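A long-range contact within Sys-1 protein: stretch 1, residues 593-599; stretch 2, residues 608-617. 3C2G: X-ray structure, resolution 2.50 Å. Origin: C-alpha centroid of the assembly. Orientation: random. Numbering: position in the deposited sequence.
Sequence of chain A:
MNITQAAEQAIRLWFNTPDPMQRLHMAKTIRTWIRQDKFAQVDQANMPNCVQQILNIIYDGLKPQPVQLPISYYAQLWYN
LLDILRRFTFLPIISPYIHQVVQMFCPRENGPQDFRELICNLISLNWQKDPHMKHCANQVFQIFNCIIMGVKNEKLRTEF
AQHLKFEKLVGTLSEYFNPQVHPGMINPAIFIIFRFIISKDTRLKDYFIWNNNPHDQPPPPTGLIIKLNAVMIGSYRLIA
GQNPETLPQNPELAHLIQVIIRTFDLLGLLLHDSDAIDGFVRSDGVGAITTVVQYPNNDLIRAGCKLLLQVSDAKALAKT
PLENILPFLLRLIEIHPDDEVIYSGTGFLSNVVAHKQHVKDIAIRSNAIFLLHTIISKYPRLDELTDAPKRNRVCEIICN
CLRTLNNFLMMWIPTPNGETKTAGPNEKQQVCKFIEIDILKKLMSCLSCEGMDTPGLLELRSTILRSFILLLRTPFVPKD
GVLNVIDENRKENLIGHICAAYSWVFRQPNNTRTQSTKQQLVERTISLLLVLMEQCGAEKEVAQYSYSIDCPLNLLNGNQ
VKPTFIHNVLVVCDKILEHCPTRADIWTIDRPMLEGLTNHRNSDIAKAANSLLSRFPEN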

HETATM    1  N   MSE A 593      -0.693 -20.868  42.764  1.00 64.84           N
HETATM    2  CA  MSE A 593      -1.341 -20.714  41.469  1.00 67.63           C
HETATM    3  C   MSE A 593      -1.564 -22.057  40.767  1.00 64.77           C
HETATM    4  O   MSE A 593      -2.621 -22.287  40.180  1.00 64.75           O
HETATM    5  CB  MSE A 593      -0.542 -19.782  40.573  1.00 67.08           C
HETATM    6  CG  MSE A 593      -1.303 -19.378  39.341  1.00 70.79           C
HETATM    7 SE   MSE A 593      -0.211 -19.560  37.748  1.00 77.70          SE
HETATM    8  CE  MSE A 593      -0.048 -21.506  37.646  1.00 74.02           C
ATOM      9  N   LEU A 594      -0.570 -22.935  40.831  1.00 63.24           N
ATOM     10  CA  LEU A 594      -0.685 -24.258  40.231  1.00 61.80           C
ATOM     11  C   LEU A 594      -1.723 -25.114  40.963  1.00 61.98           C
ATOM     12  O   LEU A 594      -2.433 -25.898  40.338  1.00 61.25           O
ATOM     13  CB  LEU A 594       0.680 -24.955  40.184  1.00 61.47           C
ATOM     14  CG  LEU A 594       0.784 -26.383  39.639  1.00 59.51           C
ATOM     15  CD1 LEU A 594       0.270 -26.481  38.214  1.00 57.18           C
ATOM     16  CD2 LEU A 594       2.215 -26.862  39.721  1.00 60.35           C
ATOM     17  N   GLU A 595      -1.807 -24.957  42.284  1.00 62.49           N
ATOM     18  CA  GLU A 595      -2.807 -25.672  43.079  1.00 63.00           C
ATOM     19  C   GLU A 595      -4.198 -25.193  42.687  1.00 63.25           C
ATOM     20  O   GLU A 595      -5.108 -26.003  42.498  1.00 62.95           O
ATOM     21  CB  GLU A 595      -2.565 -25.497  44.582  1.00 62.97           C
ATOM     22  N   GLY A 596      -4.339 -23.877  42.536  1.00 63.66           N
ATOM     23  CA  GLY A 596      -5.559 -23.275  42.003  1.00 64.86           C
ATOM     24  C   GLY A 596      -6.046 -23.942  40.726  1.00 66.13           C
ATOM     25  O   GLY A 596      -7.244 -24.192  40.572  1.00 66.61           O
ATOM     26  N   LEU A 597      -5.116 -24.251  39.820  1.00 66.94           N
ATOM     27  CA  LEU A 597      -5.448 -24.872  38.533  1.00 67.61           C
ATOM     28  C   LEU A 597      -5.970 -26.311  38.639  1.00 68.62           C
ATOM     29  O   LEU A 597      -6.654 -26.795  37.736  1.00 68.62           O
ATOM     30  CB  LEU A 597      -4.262 -24.788  37.567  1.00 67.36           C
ATOM     31  CG  LEU A 597      -3.979 -23.416  36.940  1.00 66.86           C
ATOM     32  CD1 LEU A 597      -2.740 -23.485  36.074  1.00 66.31           C
ATOM     33  CD2 LEU A 597      -5.168 -22.898  36.131  1.00 65.79           C
ATOM     34  N   THR A 598      -5.648 -26.981  39.742  1.00 70.16           N
ATOM     35  CA  THR A 598      -6.133 -28.336  40.020  1.00 71.55           C
ATOM     36  C   THR A 598      -7.662 -28.386  40.128  1.00 72.26           C
ATOM     37  O   THR A 598      -8.287 -29.387  39.758  1.00 72.52           O
ATOM     38  CB  THR A 598      -5.484 -28.895  41.306  1.00 71.66           C
ATOM     39  OG1 THR A 598      -4.072 -29.007  41.106  1.00 71.98           O
ATOM     40  CG2 THR A 598      -6.048 -30.272  41.680  1.00 72.82           C
ATOM     41  N   ASN A 599      -8.247 -27.297  40.626  1.00 72.83           N
ATOM     42  CA  ASN A 599      -9.700 -27.189  40.787  1.00 73.51           C
ATOM     43  C   ASN A 599     -10.340 -26.339  39.684  1.00 73.75           C
ATOM     44  O   ASN A 599     -11.314 -25.620  39.923  1.00 74.06           O
ATOM     45  CB  ASN A 599     -10.043 -26.621  42.175  1.00 73.59           C
ATOM     46  CG  ASN A 599      -9.241 -27.274  43.301  1.00 73.82           C
ATOM     47  OD1 ASN A 599      -9.147 -28.503  43.395  1.00 73.27           O
ATOM     48  ND2 ASN A 599      -8.660 -26.444  44.162  1.00 73.31           N
ATOM     49  N   ALA A 608      -4.106 -32.186  34.145  1.00 61.82           N
ATOM     50  CA  ALA A 608      -2.708 -31.860  33.858  1.00 61.04           C
ATOM     51  C   ALA A 608      -2.045 -31.203  35.064  1.00 60.50           C
ATOM     52  O   ALA A 608      -0.906 -31.528  35.417  1.00 59.64           O
ATOM     53  CB  ALA A 608      -2.622 -30.954  32.653  1.00 60.93           C
ATOM     54  N   ALA A 609      -2.788 -30.292  35.691  1.00 60.14           N
ATOM     55  CA  ALA A 609      -2.326 -29.547  36.854  1.00 60.28           C
ATOM     56  C   ALA A 609      -1.799 -30.438  37.978  1.00 60.73           C
ATOM     57  O   ALA A 609      -0.650 -30.274  38.398  1.00 61.14           O
ATOM     58  CB  ALA A 609      -3.424 -28.625  37.365  1.00 60.14           C
ATOM     59  N   ASN A 610      -2.606 -31.384  38.460  1.00 60.80           N
ATOM     60  CA  ASN A 610      -2.137 -32.223  39.570  1.00 60.75           C
ATOM     61  C   ASN A 610      -1.117 -33.282  39.177  1.00 59.88           C
ATOM     62  O   ASN A 610      -0.271 -33.664  39.994  1.00 60.30           O
ATOM     63  CB  ASN A 610      -3.274 -32.772  40.464  1.00 61.52           C
ATOM     64  CG  ASN A 610      -4.422 -33.367  39.677  1.00 63.70           C
ATOM     65  OD1 ASN A 610      -4.246 -34.322  38.917  1.00 66.54           O
ATOM     66  ND2 ASN A 610      -5.620 -32.822  39.878  1.00 63.36           N
ATOM     67  N   SER A 611      -1.149 -33.709  37.917  1.00 58.74           N
ATOM     68  CA  SER A 611      -0.065 -34.539  37.381  1.00 57.84           C
ATOM     69  C   SER A 611       1.263 -33.784  37.449  1.00 57.20           C
ATOM     70  O   SER A 611       2.281 -34.355  37.825  1.00 57.27           O
ATOM     71  CB  SER A 611      -0.346 -34.962  35.941  1.00 57.82           C
ATOM     72  OG  SER A 611      -1.664 -35.449  35.798  1.00 58.59           O
ATOM     73  N   LEU A 612       1.237 -32.500  37.089  1.00 56.50           N
ATOM     74  CA  LEU A 612       2.421 -31.645  37.167  1.00 56.26           C
ATOM     75  C   LEU A 612       2.801 -31.324  38.616  1.00 56.90           C
ATOM     76  O   LEU A 612       3.987 -31.260  38.950  1.00 56.28           O
ATOM     77  CB  LEU A 612       2.228 -30.357  36.352  1.00 55.66           C
ATOM     78  CG  LEU A 612       3.341 -29.298  36.316  1.00 55.36           C
ATOM     79  CD1 LEU A 612       4.664 -29.855  35.809  1.00 53.29           C
ATOM     80  CD2 LEU A 612       2.922 -28.113  35.482  1.00 55.17           C
ATOM     81  N   LEU A 613       1.796 -31.130  39.469  1.00 58.00           N
ATOM     82  CA  LEU A 613       2.017 -30.850  40.901  1.00 59.09           C
ATOM     83  C   LEU A 613       2.875 -31.912  41.611  1.00 59.46           C
ATOM     84  O   LEU A 613       3.787 -31.575  42.377  1.00 59.85           O
ATOM     85  CB  LEU A 613       0.676 -30.685  41.621  1.00 58.99           C
ATOM     86  CG  LEU A 613       0.654 -30.039  43.009  1.00 59.86           C
ATOM     87  CD1 LEU A 613       1.066 -28.565  42.955  1.00 58.83           C
ATOM     88  CD2 LEU A 613      -0.735 -30.188  43.638  1.00 59.11           C
ATOM     89  N   SER A 614       2.601 -33.184  41.331  1.00 59.68           N
ATOM     90  CA  SER A 614       3.310 -34.290  41.977  1.00 60.44           C
ATOM     91  C   SER A 614       4.810 -34.351  41.664  1.00 60.50           C
ATOM     92  O   SER A 614       5.547 -35.094  42.309  1.00 60.47           O
ATOM     93  CB  SER A 614       2.650 -35.628  41.629  1.00 60.61           C
ATOM     94  OG  SER A 614       2.929 -36.003  40.289  1.00 61.70           O
ATOM     95  N   ARG A 615       5.257 -33.577  40.680  1.00 60.85           N
ATOM     96  CA  ARG A 615       6.667 -33.573  40.276  1.00 61.10           C
ATOM     97  C   ARG A 615       7.559 -32.798  41.246  1.00 61.66           C
ATOM     98  O   ARG A 615       8.755 -33.088  41.369  1.00 61.88           O
ATOM     99  CB  ARG A 615       6.835 -32.977  38.875  1.00 60.97           C
ATOM    100  CG  ARG A 615       5.986 -33.605  37.787  1.00 59.98           C
ATOM    101  CD  ARG A 615       6.670 -34.768  37.123  1.00 58.21           C
ATOM    102  NE  ARG A 615       5.901 -35.225  35.970  1.00 58.34           N
ATOM    103  CZ  ARG A 615       6.111 -36.372  35.336  1.00 58.60           C
ATOM    104  NH1 ARG A 615       7.071 -37.191  35.747  1.00 59.37           N
ATOM    105  NH2 ARG A 615       5.361 -36.701  34.292  1.00 57.81           N
ATOM    106  N   PHE A 616       6.972 -31.825  41.935  1.00 61.95           N
ATOM    107  CA  PHE A 616       7.740 -30.862  42.719  1.00 62.55           C
ATOM    108  C   PHE A 616       8.060 -31.305  44.145  1.00 64.07           C
ATOM    109  O   PHE A 616       7.363 -32.152  44.700  1.00 63.80           O
ATOM    110  CB  PHE A 616       7.027 -29.505  42.694  1.00 61.62           C
ATOM    111  CG  PHE A 616       7.065 -28.854  41.349  1.00 60.05           C
ATOM    112  CD1 PHE A 616       8.070 -27.944  41.036  1.00 58.38           C
ATOM    113  CD2 PHE A 616       6.133 -29.194  40.374  1.00 57.71           C
ATOM    114  CE1 PHE A 616       8.131 -27.366  39.783  1.00 57.22           C
ATOM    115  CE2 PHE A 616       6.187 -28.624  39.123  1.00 56.94           C
ATOM    116  CZ  PHE A 616       7.187 -27.706  38.821  1.00 58.38           C
ATOM    117  N   PRO A 617       9.130 -30.743  44.743  1.00 66.20           N
ATOM    118  CA  PRO A 617       9.370 -31.017  46.164  1.00 67.79           C
ATOM    119  C   PRO A 617       8.164 -30.623  47.029  1.00 69.49           C
ATOM    120  O   PRO A 617       7.309 -29.840  46.596  1.00 69.45           O
ATOM    121  CB  PRO A 617      10.583 -30.140  46.495  1.00 67.30           C
ATOM    122  CG  PRO A 617      11.251 -29.913  45.198  1.00 66.73           C
ATOM    123  CD  PRO A 617      10.167 -29.861  44.172  1.00 66.02           C
TER

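Two helical segments of one chain pack mainly through apolar side chains; no hydrogen bond crosses between them. Their axes approach to 8.2 Å and run at 137° to one another, closer to antiparallel than to perpendicular, and 368 Å² of surface, both sides summed, is buried. The tightest backbone pairing lies at Thr-598 and Ala-609, whose CA atoms are 5.1 Å apart. The alanine suits this spot: its CA-to-CB bond points toward stretch 1, and its single methyl rests against backbone as much as side chain, with Ala-609 CB 3.7 Å from Leu-597 C and 3.6 Å from Thr-598 N. Ala-609 CB also meets Leu-597 CB at 3.9 Å and Thr-598 OG1 at 3.8 Å. Ala-609 is buried, with 63 Å² covered by stretch 1.

Leu-594 is the main apolar anchor, with 96 Å² covered by stretch 2, the largest share of any residue here. Its CA-to-CB bond points toward the partner, and chi1 at 178° (t) with chi2 at 58° (p) extends the chain across the gap and splays its two methyls over different neighbours. Leu-594 CD1 lies 4.1 Å from Leu-612 CD2, 4.4 Å from Ala-609 CB and 3.9 Å from the carbonyl oxygen Ala-609 O. That oxygen is already engaged in its own helix, accepting from Leu-613 N at 2.8 Å, so the methyl covers a satisfied polar atom. Leu-594 CD2 lies 3.8 Å from Leu-613 CD1 and reaches Phe-616 CE2 at 4.4 Å, an oblique approach to the ring.

The leucines of stretch 2 answer with the same rotamer: Leu-612 has chi1 179° (t) and chi2 57° (p), Leu-613 chi1 -164° (t) and chi2 66° (p). Both CA-to-CB bonds point toward stretch 1, but Leu-613 gives the larger contact, 53 Å² against 17 Å². Phe-616 follows the helical residues at the end of a type I turn that starts at Leu-613, with Phe-616 N donating to Leu-613 O at 3.2 Å. The turn, with chi1 at -69° (m), leaves the ring beside Leu-594, where it makes a light contact.

Thr-598 closes the other end of the interface. Its CA-to-CB bond points sideways. With chi1 at -63° (m), Thr-598 CG2 lies 3.2 Å from Asn-610 ND2, a close contact between a methyl and an amide nitrogen, and Thr-598 OG1 lies 3.9 Å from Asn-610 CB and 4.4 Å from Leu-613 CD2. Asn-610 also starts sideways, yet chi1 at 47° (p) and chi2 at 60° bring its amide nearer to stretch 1. Leu-597, with chi1 -75° (m) and chi2 177° (t), contributes through its CB and backbone, its leucyl end lying clear of Ala-609. Glu-595 points away, and its side chain is not modelled beyond CB. Gly-596 lies off the interface; an ideal CB there would be crowded by Met-593 O at 3.2 Å.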